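Local atomic coordinates of D,D-dipeptidase/D,D-carboxypeptidase (Enterococcus faecalis, PDB entry 4MUQ), a protein that is a zinc-dependent D,D-peptidase of vancomycin resistance that probably hydrolyses D-Ala-D-Ala dipeptides and D-Ala-ended peptidoglycan precursors. Residues Lys33-Ala38 / Leu46-Val51; Ile40-Ile45 / Ser67-Ser72; Gly173-Lys178 / Val246-Arg251; Asp200-Phe205 / Glu212-Tyr217. One frame throughout, in Å; residues are numbered along the deposited sequence.

How the interactions relate
The four contacts fall into two groups, one in the zinc peptidase part of the chain and one in and against the antiparallel sheet formed nearer the C-terminus. Interactions 1 and 2 have centres about 12 Å apart and share a hairpin: Ala38 N lies 2.9 Å from Ile45 O, a probable hydrogen bond. Both come near the zinc site, where His108, Asp115 and His168 hold the metal: the Met47 side chain is about 9 Å from the zinc ion and that of Ser72 about 6 Å from the phosphinate analogue of D-Ala-D-Ala. Interactions 3 and 4, centres about 9 Å apart, meet through the Arg251-Glu214 salt bridge. Some 36 Å separates the centres of interactions 2 and 4.

Interaction 1 of 4, residues Lys33-Ala38 / Leu46-Val51; sequences KGLVPA and LMKRDV. With PE3 (3,6,9,12,15,18,21,24,27,30,33,36,39-tridecaoxahentetracontane-1,41-diol), chain K.
Val36 and Met47 form the hydrogen-bonded pair of a short antiparallel hairpin at the protein surface, which runs straight into helix 49-62. Two backbone bonds join them: Val36 N reaches Met47 O at 2.9 Å, and Met47 N returns the bond to Val36 O. On either side of this pair, Leu35 is paired with Lys48 and Pro37 with Leu46 in non-hydrogen-bonded positions, where the CB atoms diverge. The Leu46 side chain nevertheless runs beside the Pro37 ring in the same direction, with its CD2 4.0 Å from Pro37 CG. Where the strand gives way to the helix, Arg49 N donates to Gly34 O at 2.8 Å. The Lys48 chain, bent at chi3 (64°) and again at chi4 (75°), curls back so that NZ grips Lys33 O at 2.8 Å, nearly in line with the carbonyl. Val36 and Arg49 cross at about a right angle, and Val36 CG1 sits over one guanidinium face, toward its rim, 3.5 Å from Arg49 NH2. A bound polyethylene glycol lies at the edge of that guanidinium and accepts a bond from Gly34 N through O40. The arrangement is that of a beta hairpin feeding a helix, with Lys48 at the helix N-cap position.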
# COMPACT_ATOMS: atom_id res chain seq x y z
N LYS A 33 -8.47 -9.65 7.27
CA LYS A 33 -8.31 -10.06 8.65
C LYS A 33 -6.90 -9.79 9.16
O LYS A 33 -6.04 -9.30 8.42
CB LYS A 33 -8.71 -11.53 8.87
CG LYS A 33 -10.22 -11.74 8.73
CD LYS A 33 -10.65 -13.12 9.17
CE LYS A 33 -11.61 -13.72 8.16
NZ LYS A 33 -12.18 -15.03 8.61
N GLY A 34 -6.67 -10.08 10.43
CA GLY A 34 -5.41 -9.73 11.06
C GLY A 34 -5.33 -8.24 11.35
O GLY A 34 -4.24 -7.69 11.46
N LEU A 35 -6.49 -7.59 11.48
CA LEU A 35 -6.52 -6.17 11.83
C LEU A 35 -6.26 -6.03 13.31
O LEU A 35 -6.82 -6.78 14.12
CB LEU A 35 -7.87 -5.54 11.48
CG LEU A 35 -8.16 -5.40 10.00
CD1 LEU A 35 -9.58 -4.89 9.77
CD2 LEU A 35 -7.16 -4.46 9.33
N VAL A 36 -5.39 -5.08 13.65
CA VAL A 36 -5.10 -4.78 15.05
C VAL A 36 -4.98 -3.27 15.20
O VAL A 36 -4.74 -2.57 14.23
CB VAL A 36 -3.78 -5.44 15.53
CG1 VAL A 36 -3.85 -6.97 15.41
CG2 VAL A 36 -2.60 -4.89 14.78
N PRO A 37 -5.15 -2.77 16.43
CA PRO A 37 -4.94 -1.33 16.64
C PRO A 37 -3.50 -0.97 16.31
O PRO A 37 -2.58 -1.68 16.72
CB PRO A 37 -5.20 -1.16 18.14
CG PRO A 37 -6.12 -2.28 18.49
CD PRO A 37 -5.66 -3.43 17.65
N ALA A 38 -3.31 0.14 15.62
CA ALA A 38 -1.97 0.55 15.20
C ALA A 38 -1.11 0.93 16.39
O ALA A 38 0.10 0.71 16.39
CB ALA A 38 -2.04 1.69 14.22
N LEU A 46 -7.32 0.94 13.19
CA LEU A 46 -6.81 -0.41 12.94
C LEU A 46 -6.00 -0.46 11.66
O LEU A 46 -6.21 0.34 10.75
CB LEU A 46 -7.98 -1.39 12.81
CG LEU A 46 -9.04 -1.35 13.90
CD1 LEU A 46 -10.12 -2.38 13.61
CD2 LEU A 46 -8.41 -1.61 15.27
N MET A 47 -5.04 -1.39 11.62
CA MET A 47 -4.25 -1.68 10.42
C MET A 47 -3.98 -3.17 10.40
O MET A 47 -4.09 -3.84 11.42
CB MET A 47 -2.91 -0.95 10.45
CG MET A 47 -2.98 0.56 10.38
SD MET A 47 -3.63 1.17 8.84
CE MET A 47 -2.26 0.82 7.73
N LYS A 48 -3.59 -3.69 9.24
CA LYS A 48 -3.11 -5.07 9.22
C LYS A 48 -1.91 -5.17 10.17
O LYS A 48 -1.08 -4.24 10.25
CB LYS A 48 -2.70 -5.50 7.81
CG LYS A 48 -3.88 -5.73 6.86
CD LYS A 48 -3.46 -6.53 5.63
CE LYS A 48 -3.02 -7.94 6.01
NZ LYS A 48 -4.18 -8.83 6.34
N ARG A 49 -1.84 -6.28 10.90
CA ARG A 49 -0.86 -6.47 11.96
C ARG A 49 0.58 -6.19 11.52
O ARG A 49 1.30 -5.45 12.20
CB ARG A 49 -0.95 -7.90 12.53
CG ARG A 49 0.04 -8.20 13.66
CD ARG A 49 -0.10 -9.63 14.18
NE ARG A 49 -1.18 -9.77 15.15
CZ ARG A 49 -2.38 -10.28 14.89
NH1 ARG A 49 -2.67 -10.71 13.66
NH2 ARG A 49 -3.30 -10.36 15.85
N ASP A 50 1.00 -6.77 10.41
CA ASP A 50 2.38 -6.58 9.97
C ASP A 50 2.65 -5.13 9.58
O ASP A 50 3.74 -4.61 9.79
CB ASP A 50 2.74 -7.56 8.85
CG ASP A 50 2.70 -9.01 9.31
OD1 ASP A 50 2.92 -9.26 10.52
OD2 ASP A 50 2.43 -9.89 8.47
N VAL A 51 1.62 -4.46 9.05
CA VAL A 51 1.72 -3.05 8.69
C VAL A 51 1.83 -2.14 9.94
O VAL A 51 2.62 -1.19 9.98
CB VAL A 51 0.54 -2.62 7.81
CG1 VAL A 51 0.70 -1.20 7.36
CG2 VAL A 51 0.44 -3.54 6.58
O43 PE3 K . -5.81 -12.49 13.35
C42 PE3 K . -6.80 -13.51 13.27
C41 PE3 K . -8.20 -12.91 13.50
O40 PE3 K . -8.42 -11.91 12.49
C39 PE3 K . -9.71 -11.26 12.54
C38 PE3 K . -10.15 -10.44 13.76
O37 PE3 K . -10.25 -11.18 14.99

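Interaction 2 of 4, residues Ile40-Ile45 / Ser67-Ser72; sequences IRFPNI and SIVPVS
The Phe42 ring lies against Pro70, whose CD stands over one face, 3.7 Å from the ring centroid and 22° off its normal. This is a CH-pi contact displaced toward the rim on the CD2-CE2 side: Pro70 CD is 3.5 Å from Phe42 CE2, while Pro70 CG approaches Phe42 CD2 and CG. Farther along the ring, Val69 meets Phe42 at about a right angle and brings its CG1 to 3.5 Å from Phe42 CZ. A type I beta turn from Phe42 to Ile45, closed by Ile45 N bonding to Phe42 O at 3.2 Å, lets both of its end residues direct CB toward strand 68-72. That strand is an edge strand of the four-stranded antiparallel sheet of this Hedgehog/DD-peptidase fold, and a classic beta bulge sets Val71 and Ser72 together against Asp115, a zinc ligand. Ile45 crosses Pro70 obliquely. With CG1 anti to the carbonyl carbon (chi1 -57°), its chain brings CD1 to 3.9 Å from Pro70 CB, although a second conformer of Ile45 makes the exact place of CD1 doubtful. Ile45 CG2 also touches Pro70 CB. At the C-terminal end of the strand, the Ser72 hydroxyl is bonded to Arg75, a residue of the pocket that holds the phosphinate analogue, and its side chain touches His108.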
# COMPACT_ATOMS: atom_id res chain seq x y z
N ILE A 40 -1.43 1.69 20.95
CA ILE A 40 -2.14 1.77 22.24
C ILE A 40 -2.81 3.13 22.45
O ILE A 40 -3.86 3.24 23.10
CB ILE A 40 -1.12 1.51 23.41
CG1 ILE A 40 -0.77 0.03 23.53
CG2 ILE A 40 -1.62 2.05 24.75
CD1 ILE A 40 -1.88 -0.90 23.09
N ARG A 41 -2.19 4.17 21.90
CA ARG A 41 -2.68 5.53 22.07
C ARG A 41 -3.86 5.83 21.16
O ARG A 41 -4.57 6.82 21.37
CB ARG A 41 -1.54 6.54 21.84
CG ARG A 41 -0.49 6.52 22.94
CD ARG A 41 0.82 7.17 22.50
NE ARG A 41 1.58 6.30 21.60
CZ ARG A 41 2.84 6.52 21.24
NH1 ARG A 41 3.49 7.58 21.69
NH2 ARG A 41 3.46 5.67 20.42
N PHE A 42 -4.08 4.98 20.16
CA PHE A 42 -5.15 5.16 19.19
C PHE A 42 -5.88 3.84 18.91
O PHE A 42 -5.76 3.27 17.81
CB PHE A 42 -4.58 5.76 17.90
CG PHE A 42 -3.93 7.09 18.11
CD1 PHE A 42 -4.68 8.24 18.14
CD2 PHE A 42 -2.56 7.17 18.35
CE1 PHE A 42 -4.09 9.48 18.36
CE2 PHE A 42 -1.96 8.40 18.58
CZ PHE A 42 -2.73 9.55 18.58
N PRO A 43 -6.64 3.35 19.90
CA PRO A 43 -7.23 2.01 19.80
C PRO A 43 -8.22 1.84 18.65
O PRO A 43 -8.48 0.71 18.24
CB PRO A 43 -7.97 1.85 21.14
CG PRO A 43 -8.19 3.25 21.63
CD PRO A 43 -6.96 3.99 21.19
N ASN A 44 -8.77 2.93 18.14
CA ASN A 44 -9.82 2.82 17.14
C ASN A 44 -9.29 2.93 15.72
O ASN A 44 -10.05 2.87 14.76
CB ASN A 44 -10.95 3.81 17.44
CG ASN A 44 -11.61 3.55 18.79
OD1 ASN A 44 -12.09 2.46 19.06
ND2 ASN A 44 -11.60 4.56 19.66
N ILE A 45 -7.99 3.10 15.59
CA ILE A 45 -7.37 3.10 14.28
C ILE A 45 -6.70 1.76 14.03
O ILE A 45 -5.65 1.47 14.60
CB ILE A 45 -6.37 4.25 14.13
CG1 ILE A 45 -7.10 5.56 14.39
CG2 ILE A 45 -5.71 4.22 12.74
CD1 ILE A 45 -6.53 6.73 13.68
N SER A 67 4.66 13.32 18.01
CA SER A 67 4.52 14.41 17.05
C SER A 67 3.70 14.03 15.82
O SER A 67 3.14 14.90 15.15
CB SER A 67 5.89 14.97 16.66
OG SER A 67 6.73 13.95 16.16
N ILE A 68 3.63 12.73 15.53
CA ILE A 68 2.81 12.25 14.42
C ILE A 68 1.69 11.38 14.95
O ILE A 68 1.93 10.49 15.76
CB ILE A 68 3.63 11.41 13.41
CG1 ILE A 68 4.69 12.28 12.74
CG2 ILE A 68 2.71 10.79 12.35
CD1 ILE A 68 5.69 11.51 11.89
N VAL A 69 0.48 11.66 14.51
CA VAL A 69 -0.65 10.85 14.93
C VAL A 69 -1.33 10.17 13.74
O VAL A 69 -1.41 10.74 12.64
CB VAL A 69 -1.68 11.67 15.72
CG1 VAL A 69 -1.06 12.22 17.00
CG2 VAL A 69 -2.23 12.78 14.87
N PRO A 70 -1.79 8.93 13.96
CA PRO A 70 -2.58 8.27 12.93
C PRO A 70 -3.97 8.89 12.96
O PRO A 70 -4.55 9.07 14.03
CB PRO A 70 -2.60 6.81 13.38
CG PRO A 70 -2.45 6.87 14.86
CD PRO A 70 -1.58 8.08 15.14
N VAL A 71 -4.47 9.26 11.79
CA VAL A 71 -5.74 9.93 11.65
C VAL A 71 -6.81 8.97 11.14
O VAL A 71 -7.96 9.00 11.58
CB VAL A 71 -5.63 11.16 10.69
CG1 VAL A 71 -7.01 11.76 10.40
CG2 VAL A 71 -4.71 12.21 11.27
N SER A 72 -6.43 8.10 10.21
CA SER A 72 -7.36 7.13 9.65
C SER A 72 -6.59 5.95 9.12
O SER A 72 -5.64 6.13 8.35
CB SER A 72 -8.17 7.76 8.51
OG SER A 72 -9.18 6.87 8.08

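Interaction 3 of 4, residues Gly173-Lys178 / Val246-Arg251. With PE3 (3,6,9,12,15,18,21,24,27,30,33,36,39-tridecaoxahentetracontane-1,41-diol), chain I.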
# COMPACT_ATOMS: atom_id res chain seq x y z
N GLY A 173 5.13 -3.09 0.92
CA GLY A 173 6.20 -4.00 1.31
C GLY A 173 7.54 -3.66 0.68
O GLY A 173 7.60 -3.11 -0.42
N TYR A 174 8.60 -4.00 1.39
CA TYR A 174 9.95 -3.88 0.86
C TYR A 174 10.23 -5.11 0.01
O TYR A 174 9.81 -6.21 0.36
CB TYR A 174 10.92 -3.83 2.04
CG TYR A 174 12.36 -3.53 1.69
CD1 TYR A 174 12.80 -2.22 1.55
CD2 TYR A 174 13.27 -4.56 1.52
CE1 TYR A 174 14.12 -1.95 1.24
CE2 TYR A 174 14.60 -4.30 1.21
CZ TYR A 174 15.01 -2.99 1.07
OH TYR A 174 16.32 -2.71 0.76
N PRO A 175 10.96 -4.96 -1.11
CA PRO A 175 11.64 -3.76 -1.62
C PRO A 175 10.81 -2.98 -2.63
O PRO A 175 11.32 -2.01 -3.22
CB PRO A 175 12.86 -4.35 -2.33
CG PRO A 175 12.33 -5.64 -2.91
CD PRO A 175 11.32 -6.16 -1.90
N HIS A 176 9.56 -3.37 -2.84
CA HIS A 176 8.72 -2.69 -3.82
C HIS A 176 8.66 -1.19 -3.60
O HIS A 176 8.76 -0.42 -4.54
CB HIS A 176 7.31 -3.30 -3.81
CG HIS A 176 7.34 -4.79 -3.90
ND1 HIS A 176 7.60 -5.47 -5.07
CD2 HIS A 176 7.23 -5.72 -2.93
CE1 HIS A 176 7.62 -6.76 -4.82
NE2 HIS A 176 7.41 -6.95 -3.53
N SER A 177 8.51 -0.78 -2.34
CA SER A 177 8.45 0.65 -2.02
C SER A 177 9.72 1.38 -2.41
O SER A 177 9.68 2.55 -2.82
CB SER A 177 8.15 0.84 -0.54
OG SER A 177 9.10 0.17 0.26
N LYS A 178 10.86 0.71 -2.28
CA LYS A 178 12.15 1.30 -2.61
C LYS A 178 12.32 1.40 -4.11
O LYS A 178 12.82 2.42 -4.62
CB LYS A 178 13.29 0.49 -1.99
CG LYS A 178 14.64 1.17 -2.06
CD LYS A 178 14.63 2.44 -1.22
CE LYS A 178 16.03 3.04 -1.17
NZ LYS A 178 16.07 4.23 -0.27
N VAL A 246 2.44 -11.09 -8.32
CA VAL A 246 3.81 -10.66 -8.19
C VAL A 246 4.49 -11.53 -7.13
O VAL A 246 3.99 -11.65 -6.00
CB VAL A 246 3.90 -9.18 -7.79
CG1 VAL A 246 5.35 -8.77 -7.58
CG2 VAL A 246 3.26 -8.33 -8.87
N VAL A 247 5.61 -12.12 -7.51
CA VAL A 247 6.35 -13.03 -6.64
C VAL A 247 7.66 -12.38 -6.22
O VAL A 247 8.41 -11.86 -7.06
CB VAL A 247 6.66 -14.36 -7.38
CG1 VAL A 247 7.41 -15.32 -6.47
CG2 VAL A 247 5.36 -14.99 -7.89
N THR A 248 7.94 -12.41 -4.91
CA THR A 248 9.15 -11.83 -4.35
C THR A 248 9.95 -12.94 -3.68
O THR A 248 9.45 -13.60 -2.77
CB THR A 248 8.81 -10.72 -3.32
OG1 THR A 248 8.00 -9.72 -3.95
CG2 THR A 248 10.08 -10.06 -2.80
N ILE A 249 11.18 -13.15 -4.14
CA ILE A 249 12.02 -14.22 -3.64
C ILE A 249 13.26 -13.64 -2.98
O ILE A 249 13.98 -12.86 -3.59
CB ILE A 249 12.50 -15.14 -4.78
CG1 ILE A 249 11.31 -15.67 -5.60
CG2 ILE A 249 13.36 -16.27 -4.24
CD1 ILE A 249 10.36 -16.50 -4.81
N TRP A 250 13.50 -14.01 -1.72
CA TRP A 250 14.66 -13.54 -0.99
C TRP A 250 15.74 -14.63 -1.08
O TRP A 250 15.55 -15.76 -0.63
CB TRP A 250 14.28 -13.20 0.45
CG TRP A 250 13.15 -12.18 0.54
CD1 TRP A 250 11.86 -12.33 0.08
CD2 TRP A 250 13.20 -10.88 1.13
NE1 TRP A 250 11.13 -11.20 0.34
CE2 TRP A 250 11.92 -10.29 0.98
CE3 TRP A 250 14.21 -10.14 1.77
CZ2 TRP A 250 11.63 -9.01 1.45
CZ3 TRP A 250 13.92 -8.87 2.23
CH2 TRP A 250 12.64 -8.32 2.07
N ARG A 251 16.86 -14.27 -1.70
CA ARG A 251 17.93 -15.23 -2.00
C ARG A 251 18.81 -15.51 -0.79
O ARG A 251 18.76 -14.79 0.20
CB ARG A 251 18.77 -14.73 -3.17
CG ARG A 251 18.04 -14.76 -4.51
CD ARG A 251 17.58 -16.17 -4.82
NE ARG A 251 17.09 -16.30 -6.19
CZ ARG A 251 16.83 -17.47 -6.77
NH1 ARG A 251 17.00 -18.60 -6.10
NH2 ARG A 251 16.38 -17.51 -8.02
O43 PE3 I . 12.14 -11.81 5.51
C42 PE3 I . 11.38 -10.76 4.89
C41 PE3 I . 9.88 -11.02 5.04
O40 PE3 I . 9.49 -12.27 4.43
C39 PE3 I . 8.06 -12.47 4.59
C38 PE3 I . 7.57 -13.78 3.97
O37 PE3 I . 8.20 -14.92 4.57
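His176 swings its CG anti to the carbonyl carbon (chi1 -49°), and chi2 of -76° turns the imidazole so that its tip meets that of Thr248, whose OG1 is likewise anti to its own carbonyl carbon (chi1 -57°). Tip to tip, His176 NE2 is hydrogen-bonded to Thr248 OG1 at 2.9 Å. The hydroxyl lies at the edge of the imidazole, in its plane, and either group could be the donor. On the other nitrogen, ND1 is bonded to the Tyr190 hydroxyl, so both imidazole nitrogens of this buried residue have partners and the rotation of the ring is fixed. Val246 runs antiparallel to the imidazole, its CG1 4.1 Å from His176 CE1. Further along strand 244-250, toward Trp250, the contact becomes aromatic. Trp250 CH2 comes to the edge of the Tyr174 ring, 3.9 Å from Tyr174 CD2, and Trp250 CZ2 lies 3.5 Å from Tyr174 O. Pro175, preceded by a cis peptide bond, points its CD at Thr248 CG2 4.2 Å away. Over one face of the indole lies C42 of a bound polyethylene glycol, while Trp250 NE1 bonds to Gln236. The contact thus sets the start of helix 176-183 against strand 244-250, with Ile213 and Ile215 of strand 213-219 packing alongside and Phe205 of strand 203-205 touching Pro175.

Interaction 4 of 4, residues Asp200-Phe205 / Glu212-Tyr217; sequences DNKYLF and EIEIYY
The Tyr216 ring is approached obliquely by the aliphatic chain of Lys202, which runs beside it in the same direction and places CE 3.5 Å from Tyr216 CE2. Ile215 CD1 and Ile213 CD1 also come obliquely to the rings of Tyr203 and Phe205, with Ile213 CD1 4.1 Å from Phe205 CD2. The Tyr203 ring has an edge-to-face partner in Tyr197. The Lys202 chain also passes Glu214, its CD 3.6 Å from Glu214 OE2. Its ammonium stays 4.6 Å from Glu214 OE1, beyond a salt bridge, and that oxygen is instead paired with Arg251. The backbones form an antiparallel hairpin with two hydrogen-bonded pairs, Tyr203 with Ile215 and Phe205 with Ile213. The shortest of their four bonds is Phe205 N to Ile213 O at 2.7 Å, with an angle of 166° at the hydrogen. Between them, in the non-hydrogen-bonded pair of Leu204 and Glu214, Glu214 CA makes a CA-H...O contact of 3.2 Å with Tyr203 O. Strand 203-205 is an edge strand of the sheet, and strand 213-219 separates it from strand 244-250. The face carrying Tyr203, Phe205 and Ile215 packs on Ile179 of helix 176-183, and Ile215 also touches helix 187-194.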
# COMPACT_ATOMS: atom_id res chain seq x y z
N ASP A 200 11.28 -15.88 -16.46
CA ASP A 200 12.50 -16.14 -17.21
C ASP A 200 13.31 -14.87 -17.47
O ASP A 200 14.36 -14.92 -18.10
CB ASP A 200 12.18 -16.89 -18.50
CG ASP A 200 11.69 -18.31 -18.24
OD1 ASP A 200 12.07 -18.89 -17.21
OD2 ASP A 200 10.91 -18.83 -19.07
N ASN A 201 12.81 -13.74 -16.98
CA ASN A 201 13.60 -12.51 -16.91
C ASN A 201 13.22 -11.71 -15.66
O ASN A 201 12.59 -10.65 -15.74
CB ASN A 201 13.53 -11.67 -18.19
CG ASN A 201 12.15 -11.08 -18.45
OD1 ASN A 201 11.13 -11.78 -18.38
ND2 ASN A 201 12.11 -9.79 -18.75
N LYS A 202 13.58 -12.26 -14.51
CA LYS A 202 13.23 -11.67 -13.22
C LYS A 202 13.89 -10.32 -13.01
O LYS A 202 14.95 -10.03 -13.58
CB LYS A 202 13.64 -12.61 -12.09
CG LYS A 202 12.99 -13.98 -12.13
CD LYS A 202 13.38 -14.80 -10.90
CE LYS A 202 12.74 -16.19 -10.93
NZ LYS A 202 13.64 -17.21 -11.53
N TYR A 203 13.25 -9.48 -12.20
CA TYR A 203 13.85 -8.22 -11.76
C TYR A 203 14.78 -8.51 -10.59
O TYR A 203 14.41 -9.24 -9.67
CB TYR A 203 12.76 -7.22 -11.34
CG TYR A 203 13.30 -5.88 -10.90
CD1 TYR A 203 13.52 -4.86 -11.82
CD2 TYR A 203 13.64 -5.64 -9.57
CE1 TYR A 203 14.03 -3.63 -11.42
CE2 TYR A 203 14.15 -4.42 -9.16
CZ TYR A 203 14.34 -3.42 -10.09
OH TYR A 203 14.85 -2.21 -9.69
N LEU A 204 15.96 -7.91 -10.61
CA LEU A 204 16.93 -8.10 -9.53
C LEU A 204 17.05 -6.86 -8.65
O LEU A 204 17.42 -5.78 -9.14
CB LEU A 204 18.31 -8.48 -10.09
CG LEU A 204 19.41 -8.59 -9.04
CD1 LEU A 204 19.08 -9.70 -8.06
CD2 LEU A 204 20.76 -8.84 -9.69
N PHE A 205 16.75 -7.00 -7.36
CA PHE A 205 16.96 -5.93 -6.40
C PHE A 205 18.12 -6.30 -5.48
O PHE A 205 18.09 -7.34 -4.81
CB PHE A 205 15.68 -5.66 -5.58
CG PHE A 205 15.82 -4.54 -4.57
CD1 PHE A 205 15.50 -3.24 -4.91
CD2 PHE A 205 16.29 -4.80 -3.28
CE1 PHE A 205 15.64 -2.21 -3.99
CE2 PHE A 205 16.43 -3.78 -2.35
CZ PHE A 205 16.10 -2.48 -2.71
N GLU A 212 20.25 -10.73 -2.05
CA GLU A 212 19.58 -10.28 -3.25
C GLU A 212 18.11 -10.66 -3.19
O GLU A 212 17.74 -11.67 -2.59
CB GLU A 212 20.22 -10.92 -4.49
CG GLU A 212 21.64 -10.47 -4.74
CD GLU A 212 22.35 -11.36 -5.74
OE1 GLU A 212 22.19 -12.60 -5.65
OE2 GLU A 212 23.07 -10.83 -6.60
N ILE A 213 17.28 -9.85 -3.83
CA ILE A 213 15.86 -10.14 -3.93
C ILE A 213 15.47 -10.13 -5.40
O ILE A 213 15.84 -9.22 -6.14
CB ILE A 213 15.02 -9.09 -3.18
CG1 ILE A 213 15.45 -9.02 -1.71
CG2 ILE A 213 13.52 -9.38 -3.33
CD1 ILE A 213 14.86 -7.84 -0.95
N GLU A 214 14.75 -11.16 -5.82
CA GLU A 214 14.23 -11.21 -7.18
C GLU A 214 12.72 -11.06 -7.17
O GLU A 214 12.04 -11.55 -6.27
CB GLU A 214 14.61 -12.52 -7.87
CG GLU A 214 16.08 -12.62 -8.22
CD GLU A 214 16.38 -13.82 -9.08
OE1 GLU A 214 16.30 -14.96 -8.57
OE2 GLU A 214 16.70 -13.62 -10.28
N ILE A 215 12.20 -10.36 -8.18
CA ILE A 215 10.77 -10.09 -8.29
C ILE A 215 10.33 -10.39 -9.72
O ILE A 215 11.03 -10.05 -10.68
CB ILE A 215 10.47 -8.63 -7.99
CG1 ILE A 215 10.97 -8.26 -6.60
CG2 ILE A 215 8.97 -8.36 -8.06
CD1 ILE A 215 10.92 -6.79 -6.32
N TYR A 216 9.18 -11.05 -9.86
CA TYR A 216 8.65 -11.31 -11.19
C TYR A 216 7.13 -11.40 -11.20
O TYR A 216 6.49 -11.63 -10.16
CB TYR A 216 9.30 -12.54 -11.85
CG TYR A 216 9.10 -13.86 -11.13
CD1 TYR A 216 8.12 -14.76 -11.54
CD2 TYR A 216 9.90 -14.21 -10.05
CE1 TYR A 216 7.95 -15.97 -10.90
CE2 TYR A 216 9.74 -15.42 -9.40
CZ TYR A 216 8.76 -16.30 -9.83
OH TYR A 216 8.58 -17.50 -9.19
N TYR A 217 6.56 -11.21 -12.38
CA TYR A 217 5.13 -11.25 -12.59
C TYR A 217 4.72 -12.58 -13.21
O TYR A 217 5.45 -13.13 -14.04
CB TYR A 217 4.72 -10.10 -13.52
CG TYR A 217 3.29 -10.16 -14.00
CD1 TYR A 217 2.25 -9.76 -13.17
CD2 TYR A 217 2.99 -10.60 -15.27
CE1 TYR A 217 0.94 -9.81 -13.61
CE2 TYR A 217 1.68 -10.66 -15.72
CZ TYR A 217 0.66 -10.26 -14.87
OH TYR A 217 -0.63 -10.31 -15.33